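Local atomic coordinates of TetR family transcriptional regulator (Rhodococcus erythropolis, PDB entry 4ZA6), a protein that represses transcription as a TetR-family regulator and probably controls expression of qsdA, a gene of quorum-sensing signal degradation. Residues E6-R9 / A10-T13; V105-K108 / L109-P113; I127-S130 / Q131-A134. All coordinates share one frame; numbering follows the deposited sequence.

Three short helical stretches, each a local contact along one helix, sample different parts of an all-helical TetR-family chain. Contact 1 lies on helix 4-19 in the N-terminal, DNA-binding part; contacts 2 and 3 belong to the C-terminal regulatory domain, on helices 103-111 and 115-133, which follow each other in the chain. None touches another: contacts 1 and 2 have centres about 22 Å apart, contacts 2 and 3 about 28 Å, and contacts 1 and 3 about 33 Å. Helix 47-69 meets side chains of all three. Contact 2 sits beside a bound methylpentanediol, about 4 Å from the F106 side chain, whereas a calcium ion lies about 7 Å from the E6 side chain of contact 1.

Contact 1: residues E6-R9 / A10-T13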
loop_
_atom_site.group_PDB
_atom_site.type_symbol
_atom_site.label_atom_id
_atom_site.label_comp_id
_atom_site.label_asym_id
_atom_site.label_seq_id
_atom_site.Cartn_x
_atom_site.Cartn_y
_atom_site.Cartn_z
ATOM N N GLU A 6 -13.184 19.989 2.261
ATOM C CA GLU A 6 -12.879 20.262 0.842
ATOM C C GLU A 6 -11.970 19.164 0.243
ATOM O O GLU A 6 -12.314 18.579 -0.787
ATOM C CB GLU A 6 -12.242 21.635 0.686
ATOM C CG GLU A 6 -13.305 22.722 0.688
ATOM C CD GLU A 6 -12.779 24.125 0.907
ATOM O OE1 GLU A 6 -13.549 25.084 0.662
ATOM O OE2 GLU A 6 -11.607 24.267 1.329
ATOM N N ARG A 7 -10.859 18.845 0.934
ATOM C CA ARG A 7 -9.890 17.809 0.561
ATOM C C ARG A 7 -10.586 16.433 0.502
ATOM O O ARG A 7 -10.368 15.688 -0.449
ATOM C CB ARG A 7 -8.740 17.814 1.595
ATOM C CG ARG A 7 -7.546 16.894 1.283
ATOM C CD ARG A 7 -6.531 16.897 2.412
ATOM N NE ARG A 7 -5.567 15.796 2.278
ATOM C CZ ARG A 7 -5.615 14.659 2.971
ATOM N NH1 ARG A 7 -6.587 14.449 3.853
ATOM N NH2 ARG A 7 -4.699 13.721 2.780
ATOM N N ARG A 8 -11.456 16.112 1.486
ATOM C CA ARG A 8 -12.212 14.848 1.507
ATOM C C ARG A 8 -13.084 14.676 0.253
ATOM O O ARG A 8 -13.082 13.600 -0.331
ATOM C CB ARG A 8 -13.039 14.727 2.809
ATOM C CG ARG A 8 -13.880 13.449 3.004
ATOM C CD ARG A 8 -13.162 12.098 2.949
ATOM N NE ARG A 8 -11.761 12.116 3.395
ATOM C CZ ARG A 8 -10.820 11.327 2.887
ATOM N NH1 ARG A 8 -11.114 10.469 1.915
ATOM N NH2 ARG A 8 -9.574 11.400 3.332
ATOM N N ARG A 9 -13.820 15.736 -0.165
ATOM C CA ARG A 9 -14.644 15.690 -1.373
ATOM C C ARG A 9 -13.741 15.390 -2.565
ATOM O O ARG A 9 -14.066 14.517 -3.364
ATOM C CB ARG A 9 -15.386 17.013 -1.590
ATOM C CG ARG A 9 -16.574 17.208 -0.666
ATOM C CD ARG A 9 -17.412 18.362 -1.148
ATOM N NE ARG A 9 -18.222 18.944 -0.075
ATOM C CZ ARG A 9 -17.919 20.066 0.573
ATOM N NH1 ARG A 9 -16.826 20.750 0.255
ATOM N NH2 ARG A 9 -18.710 20.514 1.534
ATOM N N ALA A 10 -12.573 16.059 -2.630
ATOM C CA ALA A 10 -11.591 15.871 -3.702
ATOM C C ALA A 10 -11.036 14.454 -3.759
ATOM O O ALA A 10 -11.022 13.867 -4.837
ATOM C CB ALA A 10 -10.471 16.900 -3.599
ATOM N N ILE A 11 -10.610 13.889 -2.606
ATOM C CA ILE A 11 -10.066 12.519 -2.558
ATOM C C ILE A 11 -11.153 11.495 -2.867
ATOM O O ILE A 11 -10.912 10.567 -3.642
ATOM C CB ILE A 11 -9.340 12.210 -1.226
ATOM C CG1 ILE A 11 -8.247 13.260 -0.922
ATOM C CG2 ILE A 11 -8.786 10.759 -1.202
ATOM C CD1 ILE A 11 -7.798 13.255 0.541
ATOM N N ASP A 12 -12.355 11.672 -2.284
ATOM C CA ASP A 12 -13.462 10.763 -2.532
ATOM C C ASP A 12 -13.819 10.683 -4.009
ATOM O O ASP A 12 -14.081 9.586 -4.512
ATOM C CB ASP A 12 -14.692 11.137 -1.691
ATOM C CG ASP A 12 -14.539 10.866 -0.207
ATOM O OD1 ASP A 12 -13.484 10.317 0.198
ATOM O OD2 ASP A 12 -15.476 11.181 0.552
ATOM N N THR A 13 -13.822 11.834 -4.703
ATOM C CA THR A 13 -14.136 11.910 -6.128
ATOM C C THR A 13 -13.027 11.263 -6.934
ATOM O O THR A 13 -13.312 10.471 -7.825
ATOM C CB THR A 13 -14.511 13.364 -6.531
ATOM O OG1 THR A 13 -15.541 13.846 -5.641
ATOM C CG2 THR A 13 -15.000 13.468 -7.965
#
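R8 and D12, one helical turn apart, form the salt bridge of this segment of helix 4-19: R8 NH1 donates to D12 OD1 over 2.9 Å. The arginine gets there by bending forward along the helix. Its CG lies anti to the backbone N (chi1 -179°), then the chain bends at chi2 and chi3, so that the guanidinium swings round toward the next turn. D12 OD1 sits at the guanidinium edge, in its plane, and is met on its own syn side, though from somewhat out of the carboxylate plane, and the two flat groups are turned 51° apart. R8 NH2 is taken by a second acid, E57 on helix 47-69, which leaves the arginine shared between two carboxylates.

R7 behaves differently. Its extended chain sets one face of the guanidinium against I11, whose CD1 stands 3.5 Å from the guanidinium plane, over its centre; the nearest pair is R7 CZ to I11 CD1 at 3.6 Å. This is the first helix of the TetR-type DNA-binding domain, a three-helix bundle with a helix-turn-helix, and I11 also packs on T53 and V54 of helix 47-69. On another side of helix 4-19, A10 and T13 rest on L33 of helix 26-33.

T13 turns its hydroxyl back on the helix. With OG1 beside its own backbone N (chi1 -52°), the group donates to R9 O at 2.8 Å, while T13 N donates to the same oxygen at 3.0 Å. The two donors come from opposite faces of the R9 carbonyl plane, so one oxygen is gripped twice by a single residue.

Contact 2: residues V105-K108 / L109-P113; sequences VFIK and LAMMP
F106 sets its CG anti to the backbone N (chi1 -173°), which swings the ring forward along the helix until A110 CB lies over one face of it. The methyl stands 3.5 Å above the ring plane, offset toward the rim, with F106 CZ and A110 CB 3.6 Å apart: a CH-pi contact along the last turns of helix 103-111, in the C-terminal regulatory domain of a TetR-type repressor. Y159 meets the F106 ring edge-to-face, and L95, L98 and T99 of helix 93-101 pack against it. A bound methylpentanediol lies beside the same phenylalanine; though probably from the crystallisation liquor, it may mark the ligand pocket this domain has in other family members.

M111 reaches backward instead. A bend at chi3 (-78°) brings its CE against I107, 4.0 Å from I107 CG2, while the same side chain touches Y159 and D155. V105 and L109 lie side by side, pointing the same way, and both rest on L51 of helix 47-69; V105 CG1 and L109 CD1 are 3.9 Å apart.

K108 and M112 likewise run alongside each other on the exposed side, where the methyl group of M112 lies against the aliphatic lysine chain, M112 CE to K108 CE being 3.8 Å. M112 is also where the chain leaves helical geometry. Its N makes just a weak, long bond to K108 O, and a water lies between that carbonyl and the one beyond the turn, 2.8 Å from K108 O and 3.0 Å from P113 O.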
loop_
_atom_site.group_PDB
_atom_site.type_symbol
_atom_site.label_atom_id
_atom_site.label_comp_id
_atom_site.label_asym_id
_atom_site.label_seq_id
_atom_site.Cartn_x
_atom_site.Cartn_y
_atom_site.Cartn_z
ATOM N N VAL A 105 4.401 5.996 -13.515
ATOM C CA VAL A 105 3.799 6.803 -12.441
ATOM C C VAL A 105 3.655 5.902 -11.238
ATOM O O VAL A 105 4.089 6.275 -10.150
ATOM C CB VAL A 105 2.433 7.429 -12.861
ATOM C CG1 VAL A 105 1.699 8.038 -11.671
ATOM C CG2 VAL A 105 2.622 8.484 -13.946
ATOM N N PHE A 106 3.090 4.686 -11.442
ATOM C CA PHE A 106 2.892 3.743 -10.344
ATOM C C PHE A 106 4.200 3.264 -9.684
ATOM O O PHE A 106 4.246 3.179 -8.446
ATOM C CB PHE A 106 1.993 2.553 -10.747
ATOM C CG PHE A 106 1.666 1.694 -9.552
ATOM C CD1 PHE A 106 0.745 2.116 -8.606
ATOM C CD2 PHE A 106 2.380 0.528 -9.299
ATOM C CE1 PHE A 106 0.507 1.359 -7.445
ATOM C CE2 PHE A 106 2.115 -0.243 -8.162
ATOM C CZ PHE A 106 1.186 0.185 -7.235
ATOM N N ILE A 107 5.245 2.968 -10.480
ATOM C CA ILE A 107 6.526 2.523 -9.915
ATOM C C ILE A 107 7.001 3.567 -8.910
ATOM O O ILE A 107 7.378 3.219 -7.780
ATOM C CB ILE A 107 7.608 2.201 -10.991
ATOM C CG1 ILE A 107 7.239 0.925 -11.802
ATOM C CG2 ILE A 107 8.986 1.992 -10.300
ATOM C CD1 ILE A 107 8.021 0.749 -13.153
ATOM N N LYS A 108 6.919 4.855 -9.316
ATOM C CA LYS A 108 7.299 6.017 -8.512
ATOM C C LYS A 108 6.467 6.131 -7.239
ATOM O O LYS A 108 7.031 6.273 -6.157
ATOM C CB LYS A 108 7.214 7.299 -9.358
ATOM C CG LYS A 108 7.627 8.563 -8.636
ATOM C CD LYS A 108 7.829 9.705 -9.602
ATOM C CE LYS A 108 8.421 10.886 -8.898
ATOM N NZ LYS A 108 7.389 11.758 -8.260
ATOM N N LEU A 109 5.139 6.084 -7.356
ATOM C CA LEU A 109 4.249 6.190 -6.184
ATOM C C LEU A 109 4.373 5.030 -5.170
ATOM O O LEU A 109 4.258 5.244 -3.962
ATOM C CB LEU A 109 2.788 6.314 -6.664
ATOM C CG LEU A 109 2.444 7.550 -7.486
ATOM C CD1 LEU A 109 0.994 7.519 -7.902
ATOM C CD2 LEU A 109 2.727 8.825 -6.721
ATOM N N ALA A 110 4.616 3.813 -5.672
ATOM C CA ALA A 110 4.692 2.602 -4.854
ATOM C C ALA A 110 6.062 2.215 -4.324
ATOM O O ALA A 110 6.137 1.621 -3.257
ATOM C CB ALA A 110 4.111 1.430 -5.625
ATOM N N MET A 111 7.124 2.420 -5.112
ATOM C CA MET A 111 8.455 1.902 -4.745
ATOM C C MET A 111 9.533 2.909 -4.433
ATOM O O MET A 111 10.673 2.542 -4.177
ATOM C CB MET A 111 8.902 0.847 -5.752
ATOM C CG MET A 111 8.155 -0.457 -5.552
ATOM S SD MET A 111 8.361 -1.568 -6.921
ATOM C CE MET A 111 7.191 -0.850 -8.154
ATOM N N MET A 112 9.160 4.173 -4.420
ATOM C CA MET A 112 10.001 5.283 -4.032
ATOM C C MET A 112 9.385 5.766 -2.721
ATOM O O MET A 112 8.148 5.699 -2.617
ATOM C CB MET A 112 9.895 6.407 -5.084
ATOM C CG MET A 112 10.845 7.540 -4.853
ATOM S SD MET A 112 10.679 8.871 -6.029
ATOM C CE MET A 112 9.229 9.786 -5.346
ATOM N N PRO A 113 10.146 6.318 -1.737
ATOM C CA PRO A 113 9.482 6.864 -0.544
ATOM C C PRO A 113 8.386 7.861 -0.936
ATOM O O PRO A 113 8.516 8.573 -1.925
ATOM C CB PRO A 113 10.628 7.537 0.209
ATOM C CG PRO A 113 11.815 6.694 -0.134
ATOM C CD PRO A 113 11.614 6.446 -1.616
HETATM O O HOH W 1 6.489 8.158 -4.116
#

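Contact 3: residues I127-S130 / Q131-A134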
loop_
_atom_site.group_PDB
_atom_site.type_symbol
_atom_site.label_atom_id
_atom_site.label_comp_id
_atom_site.label_asym_id
_atom_site.label_seq_id
_atom_site.Cartn_x
_atom_site.Cartn_y
_atom_site.Cartn_z
ATOM N N ILE A 127 1.325 -3.028 13.763
ATOM C CA ILE A 127 1.173 -4.490 13.828
ATOM C C ILE A 127 2.315 -5.072 14.692
ATOM O O ILE A 127 2.066 -5.891 15.581
ATOM C CB ILE A 127 1.136 -5.136 12.415
ATOM C CG1 ILE A 127 -0.197 -4.842 11.703
ATOM C CG2 ILE A 127 1.366 -6.657 12.496
ATOM C CD1 ILE A 127 -0.095 -4.777 10.152
ATOM N N LEU A 128 3.550 -4.632 14.434
ATOM C CA LEU A 128 4.729 -5.070 15.179
ATOM C C LEU A 128 4.637 -4.698 16.645
ATOM O O LEU A 128 4.871 -5.555 17.502
ATOM C CB LEU A 128 6.028 -4.518 14.564
ATOM C CG LEU A 128 6.373 -5.020 13.165
ATOM C CD1 LEU A 128 7.575 -4.294 12.602
ATOM C CD2 LEU A 128 6.589 -6.526 13.144
ATOM N N GLN A 129 4.238 -3.449 16.941
ATOM C CA GLN A 129 4.121 -2.967 18.315
ATOM C C GLN A 129 3.055 -3.737 19.075
ATOM O O GLN A 129 3.298 -4.097 20.218
ATOM C CB GLN A 129 3.853 -1.454 18.358
ATOM C CG GLN A 129 3.845 -0.853 19.775
ATOM C CD GLN A 129 5.191 -0.919 20.460
ATOM O OE1 GLN A 129 5.395 -1.663 21.428
ATOM N NE2 GLN A 129 6.143 -0.144 19.970
ATOM N N SER A 130 1.897 -4.010 18.451
ATOM C CA SER A 130 0.823 -4.764 19.113
ATOM C C SER A 130 1.272 -6.182 19.429
ATOM O O SER A 130 0.982 -6.669 20.517
ATOM C CB SER A 130 -0.485 -4.721 18.322
ATOM O OG SER A 130 -0.413 -5.400 17.077
ATOM N N GLN A 131 2.026 -6.821 18.520
ATOM C CA GLN A 131 2.563 -8.169 18.758
ATOM C C GLN A 131 3.597 -8.192 19.883
ATOM O O GLN A 131 3.635 -9.149 20.640
ATOM C CB GLN A 131 3.097 -8.814 17.457
ATOM C CG GLN A 131 1.988 -9.179 16.455
ATOM C CD GLN A 131 0.909 -10.062 17.042
ATOM O OE1 GLN A 131 1.186 -11.080 17.670
ATOM N NE2 GLN A 131 -0.341 -9.690 16.867
ATOM N N VAL A 132 4.412 -7.124 20.011
ATOM C CA VAL A 132 5.414 -6.951 21.080
ATOM C C VAL A 132 4.665 -6.708 22.390
ATOM O O VAL A 132 4.997 -7.318 23.407
ATOM C CB VAL A 132 6.437 -5.817 20.767
ATOM C CG1 VAL A 132 7.231 -5.397 22.016
ATOM C CG2 VAL A 132 7.379 -6.240 19.651
ATOM N N ASP A 133 3.611 -5.875 22.341
ATOM C CA ASP A 133 2.762 -5.552 23.486
ATOM C C ASP A 133 2.025 -6.780 24.031
ATOM O O ASP A 133 1.844 -6.903 25.252
ATOM C CB ASP A 133 1.782 -4.420 23.133
ATOM C CG ASP A 133 2.418 -3.037 23.035
ATOM O OD1 ASP A 133 3.581 -2.879 23.483
ATOM O OD2 ASP A 133 1.755 -2.118 22.518
ATOM N N ALA A 134 1.657 -7.711 23.130
ATOM C CA ALA A 134 0.964 -8.959 23.457
ATOM C C ALA A 134 1.922 -10.060 23.967
ATOM O O ALA A 134 1.478 -11.166 24.266
ATOM C CB ALA A 134 0.222 -9.453 22.227
#
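Q131 and I127 meet on the inner side of the last turns of helix 115-133, part of the C-terminal regulatory domain of this TetR-type repressor. Q131 reaches over the I127 carbonyl: CG lies beside its own backbone N (chi1 -69°), which puts it 3.4 Å from I127 O; beyond CG the chain bends at chi2. The residue is buried, and its OE1 accepts from G74 N at the start of helix 74-90, tying the end of one helix to the beginning of another. The packing around it is close. I127 is buried against I78 and V81 of helix 74-90 and against Y63 and M67 of helix 47-69, while L128 touches I78 and the P143 and L146 side chains of helix 143-158. V132, partly exposed, sets CG2 3.4 Å from L128 O and leans on I139.

The opposite character belongs to Q129, S130 and D133. Here S130 and D133 are exposed to solvent and Q129 partly so, with P143 touching the glutamine. D133 turns its carboxylate back along the helix over the Q129 carbonyl, its CG 3.1 Å from Q129 O, and D133 N donates to that same oxygen over 2.8 Å. The Q129 side chain, bent at chi2, crosses the aspartate at a slant, its CG 3.7 Å from D133 OD2.

S130 holds its OG between the backbone N and the carbonyl carbon (chi1 67°), a position from which the hydroxyl can turn back on the preceding turn. It donates to I127 O at 2.9 Å, approaching from the same face of that carbonyl plane as Q131 N, which donates to I127 O at 3.1 Å.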